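Local atomic coordinates of TRAP dicarboxylate transporter, DctP subunit (Anaerococcus prevoti, PDB entry 4N91), a protein that binds D-glucuronate, as both its alpha and beta anomers, and probably delivers it to a TRAP transporter as the periplasmic-type solute-binding component. Residues G145-D150 with K267-V272; N110-F115 with P309-V314. All blocks are in the same frame, centred on the assembly; numbering follows the deposited sequence.

Interaction 1: G145-D150 with K267-V272; sequences GVTWLD and KVLNEV
Over one face of the Trp148 indole sits the amide nitrogen of Asn270, ND2 lying 3.4 Å above the ring plane and offset toward the rim on the pyrrole side, with the ring and amide planes 61° apart. At the indole's edge, NE1 is hydrogen-bonded to Asp126 OD1; ND2, also a donor, lies near it without bonding to it. The contact lays helix 256-290 against edge strand 143-149 of the five-stranded sheet in this TRAP solute-binding protein, a member of the periplasmic binding protein clan; the two short segments run nearly parallel, 6° apart. Asn270 has CG anti to its backbone N (chi1 173°), and its ND2 gives a hydrogen bond to Trp148 O at 2.8 Å, the oxygen lying close to the amide plane while the nitrogen stands above the carbonyl plane. Its OD1 is occupied by Arg274 NH1, one turn on, which fixes which way round the amide is set. An alanine at Asn270 would probably leave Trp148 O without this donor and open a gap over the indole face. Next to the amide the packing is apolar: Leu149 and Leu269 cross at about a right angle, Leu149 CD2 resting 3.9 Å from Leu269 CG, and both side chains also touch Val244 on the neighbouring strand. Leu149 is a second-shell residue, its side chain about 4 Å at nearest atoms from that of ligand-binding Asp242. Beside them, Thr147 turns its CG2 to Leu269 CD2 and sets OG1 3.3 Å from Asn270 CB.

Interaction 2: N110-F115 with P309-V314; sequences NLPYLF and PLTKEV
Pro112 and Leu310 make the close-fitting side of this contact: the proline ring meets the leucine at about a right angle, with Pro112 CG 3.8 Å from Leu310 CD2 and Pro112 CD 3.9 Å from the same methyl. The Leu310 side chain also touches Thr181, Arg184, Met185 and Leu188 of helix 180-188. A second apolar patch lies one helical turn further on, where Leu111 and Val314 meet obliquely and Leu111 CD2 comes within 3.8 Å of Val314 CG1. The two patches join the loop between helices 96-99 and 118-125 to helix 301-317, and so form a plain packing contact within the periplasmic-binding-protein fold of this family 7 solute-binding protein, with Pro112 about 9 Å, side chain to side chain, from the ligand-binding Arg154. Thr311, by contrast, belongs to the looser, wetter side. Its OG1 stands 3.9 Å from Pro112 O, and a water fills the role of go-between: it donates to Pro112 O over 2.8 Å and is hydrogen-bonded to Thr311 OG1, also at 2.8 Å. The hydroxyl is turned beside its own backbone N (chi1 -66°), and from there it also lies 4.0 Å from Leu111 CD2.

Overall arrangement
From the N terminus, the chain first reaches 110-115, within the loop between helices 96-99 and 118-125, and then 145-150 at the end of edge strand 143-149. The 116 residues between 150 and 267 include the four-stranded sheet's strands 154-158, 212-215 and 231-238, before helix 256-290 returns to close interaction 1. Only later does helix 301-317 come back to 110-115, so interaction 2 closes the wider loop, with the whole of interaction 1 inside it; the two do not cross. They do not touch either: their centres are 25 Å apart and their nearest atoms about 9 Å. Interaction 1 ties the long helix to the five-stranded sheet, interaction 2 a connecting loop to a later helix.

Interaction 1: G145-D150 with K267-V272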
# COMPACT_ATOMS: atom_id res chain seq x y z
N GLY A 145 -7.20 -11.02 4.30
CA GLY A 145 -6.08 -10.84 3.39
C GLY A 145 -5.67 -12.18 2.83
O GLY A 145 -5.67 -13.18 3.55
N VAL A 146 -5.36 -12.21 1.54
CA VAL A 146 -4.92 -13.44 0.90
C VAL A 146 -3.50 -13.38 0.35
O VAL A 146 -2.84 -14.43 0.20
CB VAL A 146 -5.89 -13.89 -0.22
CG1 VAL A 146 -7.26 -14.25 0.40
CG2 VAL A 146 -5.99 -12.85 -1.34
N THR A 147 -3.01 -12.16 0.09
CA THR A 147 -1.62 -11.94 -0.27
C THR A 147 -1.32 -10.45 -0.18
O THR A 147 -2.21 -9.66 0.17
CB THR A 147 -1.26 -12.52 -1.68
OG1 THR A 147 0.16 -12.52 -1.85
CG2 THR A 147 -1.90 -11.75 -2.78
N TRP A 148 -0.07 -10.09 -0.45
CA TRP A 148 0.36 -8.71 -0.47
C TRP A 148 0.96 -8.37 -1.84
O TRP A 148 1.28 -9.25 -2.65
CB TRP A 148 1.39 -8.47 0.63
CG TRP A 148 2.72 -9.17 0.39
CD1 TRP A 148 3.00 -10.51 0.58
CD2 TRP A 148 3.93 -8.58 -0.08
NE1 TRP A 148 4.31 -10.77 0.25
CE2 TRP A 148 4.91 -9.60 -0.14
CE3 TRP A 148 4.29 -7.28 -0.43
CZ2 TRP A 148 6.21 -9.36 -0.57
CZ3 TRP A 148 5.59 -7.04 -0.84
CH2 TRP A 148 6.53 -8.08 -0.91
N LEU A 149 1.09 -7.08 -2.10
CA LEU A 149 1.68 -6.58 -3.32
C LEU A 149 2.67 -5.50 -2.94
O LEU A 149 2.44 -4.77 -1.97
CB LEU A 149 0.61 -6.00 -4.26
CG LEU A 149 -0.58 -6.94 -4.56
CD1 LEU A 149 -1.65 -6.17 -5.25
CD2 LEU A 149 -0.19 -8.17 -5.36
N ASP A 150 3.74 -5.37 -3.71
CA ASP A 150 4.80 -4.42 -3.43
C ASP A 150 4.37 -3.01 -3.88
O ASP A 150 3.88 -2.83 -5.00
CB ASP A 150 6.04 -4.83 -4.22
CG ASP A 150 7.34 -4.25 -3.67
OD1 ASP A 150 7.33 -3.30 -2.86
OD2 ASP A 150 8.41 -4.79 -4.07
N LYS A 267 -1.03 -16.57 -5.37
CA LYS A 267 0.41 -16.67 -5.36
C LYS A 267 0.97 -16.14 -6.66
O LYS A 267 1.96 -15.42 -6.69
CB LYS A 267 0.86 -18.10 -5.15
CG LYS A 267 2.35 -18.22 -4.95
CD LYS A 267 2.79 -19.68 -4.76
CE LYS A 267 1.97 -20.40 -3.68
NZ LYS A 267 2.36 -21.84 -3.59
N VAL A 268 0.33 -16.50 -7.76
CA VAL A 268 0.74 -15.98 -9.07
C VAL A 268 0.62 -14.46 -9.11
O VAL A 268 1.50 -13.77 -9.64
CB VAL A 268 -0.11 -16.60 -10.22
CG1 VAL A 268 0.15 -15.89 -11.54
CG2 VAL A 268 0.23 -18.07 -10.35
N LEU A 269 -0.47 -13.94 -8.58
CA LEU A 269 -0.70 -12.50 -8.47
C LEU A 269 0.46 -11.82 -7.75
O LEU A 269 1.04 -10.85 -8.22
CB LEU A 269 -1.99 -12.28 -7.68
CG LEU A 269 -2.27 -10.89 -7.17
CD1 LEU A 269 -2.25 -9.85 -8.27
CD2 LEU A 269 -3.65 -10.91 -6.47
N ASN A 270 0.82 -12.36 -6.59
CA ASN A 270 1.93 -11.83 -5.81
C ASN A 270 3.22 -11.85 -6.64
O ASN A 270 3.95 -10.86 -6.71
CB ASN A 270 2.08 -12.66 -4.53
CG ASN A 270 3.31 -12.30 -3.73
OD1 ASN A 270 4.36 -12.93 -3.86
ND2 ASN A 270 3.19 -11.30 -2.88
N GLU A 271 3.51 -12.97 -7.27
CA GLU A 271 4.75 -13.12 -8.02
C GLU A 271 4.85 -12.20 -9.23
O GLU A 271 5.88 -11.56 -9.45
CB GLU A 271 4.91 -14.57 -8.46
CG GLU A 271 5.14 -15.51 -7.27
CD GLU A 271 4.89 -16.95 -7.58
OE1 GLU A 271 4.26 -17.24 -8.62
OE2 GLU A 271 5.35 -17.82 -6.79
N VAL A 272 3.77 -12.11 -10.00
CA VAL A 272 3.78 -11.31 -11.22
C VAL A 272 3.80 -9.83 -10.88
O VAL A 272 4.58 -9.08 -11.44
CB VAL A 272 2.58 -11.64 -12.12
CG1 VAL A 272 2.48 -10.66 -13.26
CG2 VAL A 272 2.71 -13.07 -12.65

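Interaction 2: N110-F115 with P309-V314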
# COMPACT_ATOMS: atom_id res chain seq x y z
N ASN A 110 2.19 -0.23 9.27
CA ASN A 110 2.14 1.22 9.03
C ASN A 110 3.14 2.01 9.86
O ASN A 110 3.23 3.23 9.73
CB ASN A 110 0.73 1.75 9.29
CG ASN A 110 -0.28 1.16 8.33
OD1 ASN A 110 0.08 0.81 7.20
ND2 ASN A 110 -1.52 1.00 8.77
N LEU A 111 3.91 1.33 10.70
CA LEU A 111 4.90 2.01 11.53
C LEU A 111 6.01 2.60 10.67
O LEU A 111 6.53 1.92 9.80
CB LEU A 111 5.51 1.04 12.55
CG LEU A 111 4.54 0.49 13.60
CD1 LEU A 111 5.24 -0.55 14.49
CD2 LEU A 111 3.98 1.63 14.43
N PRO A 112 6.38 3.86 10.90
CA PRO A 112 7.49 4.46 10.17
C PRO A 112 8.83 3.85 10.55
O PRO A 112 9.05 3.46 11.72
CB PRO A 112 7.46 5.93 10.62
CG PRO A 112 6.16 6.12 11.30
CD PRO A 112 5.76 4.81 11.84
N TYR A 113 9.71 3.74 9.56
CA TYR A 113 11.07 3.26 9.74
C TYR A 113 11.08 1.94 10.48
O TYR A 113 11.87 1.72 11.40
CB TYR A 113 11.89 4.33 10.46
CG TYR A 113 11.98 5.57 9.63
CD1 TYR A 113 12.70 5.58 8.44
CD2 TYR A 113 11.31 6.73 9.98
CE1 TYR A 113 12.78 6.71 7.66
CE2 TYR A 113 11.38 7.86 9.22
CZ TYR A 113 12.11 7.85 8.05
OH TYR A 113 12.16 8.98 7.25
N LEU A 114 10.21 1.05 10.03
CA LEU A 114 10.04 -0.24 10.65
C LEU A 114 11.02 -1.23 10.05
O LEU A 114 11.65 -2.00 10.79
CB LEU A 114 8.60 -0.73 10.44
CG LEU A 114 8.33 -2.16 10.89
CD1 LEU A 114 8.52 -2.27 12.40
CD2 LEU A 114 6.92 -2.56 10.47
N PHE A 115 11.17 -1.21 8.73
CA PHE A 115 12.04 -2.20 8.08
C PHE A 115 13.42 -1.67 7.75
O PHE A 115 13.57 -0.54 7.26
CB PHE A 115 11.37 -2.70 6.81
CG PHE A 115 10.01 -3.30 7.04
CD1 PHE A 115 9.89 -4.51 7.71
CD2 PHE A 115 8.89 -2.66 6.58
CE1 PHE A 115 8.64 -5.06 7.92
CE2 PHE A 115 7.63 -3.21 6.78
CZ PHE A 115 7.51 -4.42 7.46
N PRO A 309 8.37 8.70 18.44
CA PRO A 309 7.30 8.55 19.43
C PRO A 309 6.07 7.81 18.91
O PRO A 309 5.36 7.19 19.69
CB PRO A 309 6.93 10.00 19.76
CG PRO A 309 8.17 10.76 19.50
CD PRO A 309 8.78 10.10 18.29
N LEU A 310 5.83 7.85 17.61
CA LEU A 310 4.68 7.15 17.06
C LEU A 310 4.76 5.65 17.29
O LEU A 310 3.78 5.01 17.66
CB LEU A 310 4.57 7.44 15.56
CG LEU A 310 3.36 6.87 14.84
CD1 LEU A 310 2.12 7.19 15.58
CD2 LEU A 310 3.30 7.45 13.42
N THR A 311 5.94 5.08 17.06
CA THR A 311 6.13 3.65 17.28
C THR A 311 5.96 3.31 18.75
O THR A 311 5.31 2.31 19.09
CB THR A 311 7.49 3.20 16.76
OG1 THR A 311 7.51 3.35 15.33
CG2 THR A 311 7.79 1.75 17.14
N LYS A 312 6.54 4.13 19.62
CA LYS A 312 6.39 3.93 21.06
C LYS A 312 4.92 3.96 21.46
O LYS A 312 4.47 3.11 22.23
CB LYS A 312 7.18 5.00 21.83
CG LYS A 312 7.05 4.89 23.35
CD LYS A 312 7.80 6.02 24.06
CE LYS A 312 7.97 5.75 25.55
NZ LYS A 312 6.81 6.24 26.35
N GLU A 313 4.17 4.92 20.93
CA GLU A 313 2.77 5.12 21.28
C GLU A 313 1.92 3.97 20.78
O GLU A 313 1.04 3.48 21.47
CB GLU A 313 2.24 6.42 20.64
CG GLU A 313 2.76 7.68 21.28
CD GLU A 313 2.57 8.93 20.41
OE1 GLU A 313 1.78 8.90 19.43
OE2 GLU A 313 3.22 9.96 20.72
N VAL A 314 2.17 3.56 19.55
CA VAL A 314 1.35 2.53 18.91
C VAL A 314 1.58 1.21 19.63
O VAL A 314 0.62 0.49 19.94
CB VAL A 314 1.66 2.41 17.41
CG1 VAL A 314 1.11 1.11 16.82
CG2 VAL A 314 1.12 3.62 16.66
O HOH W 1 8.88 1.54 13.73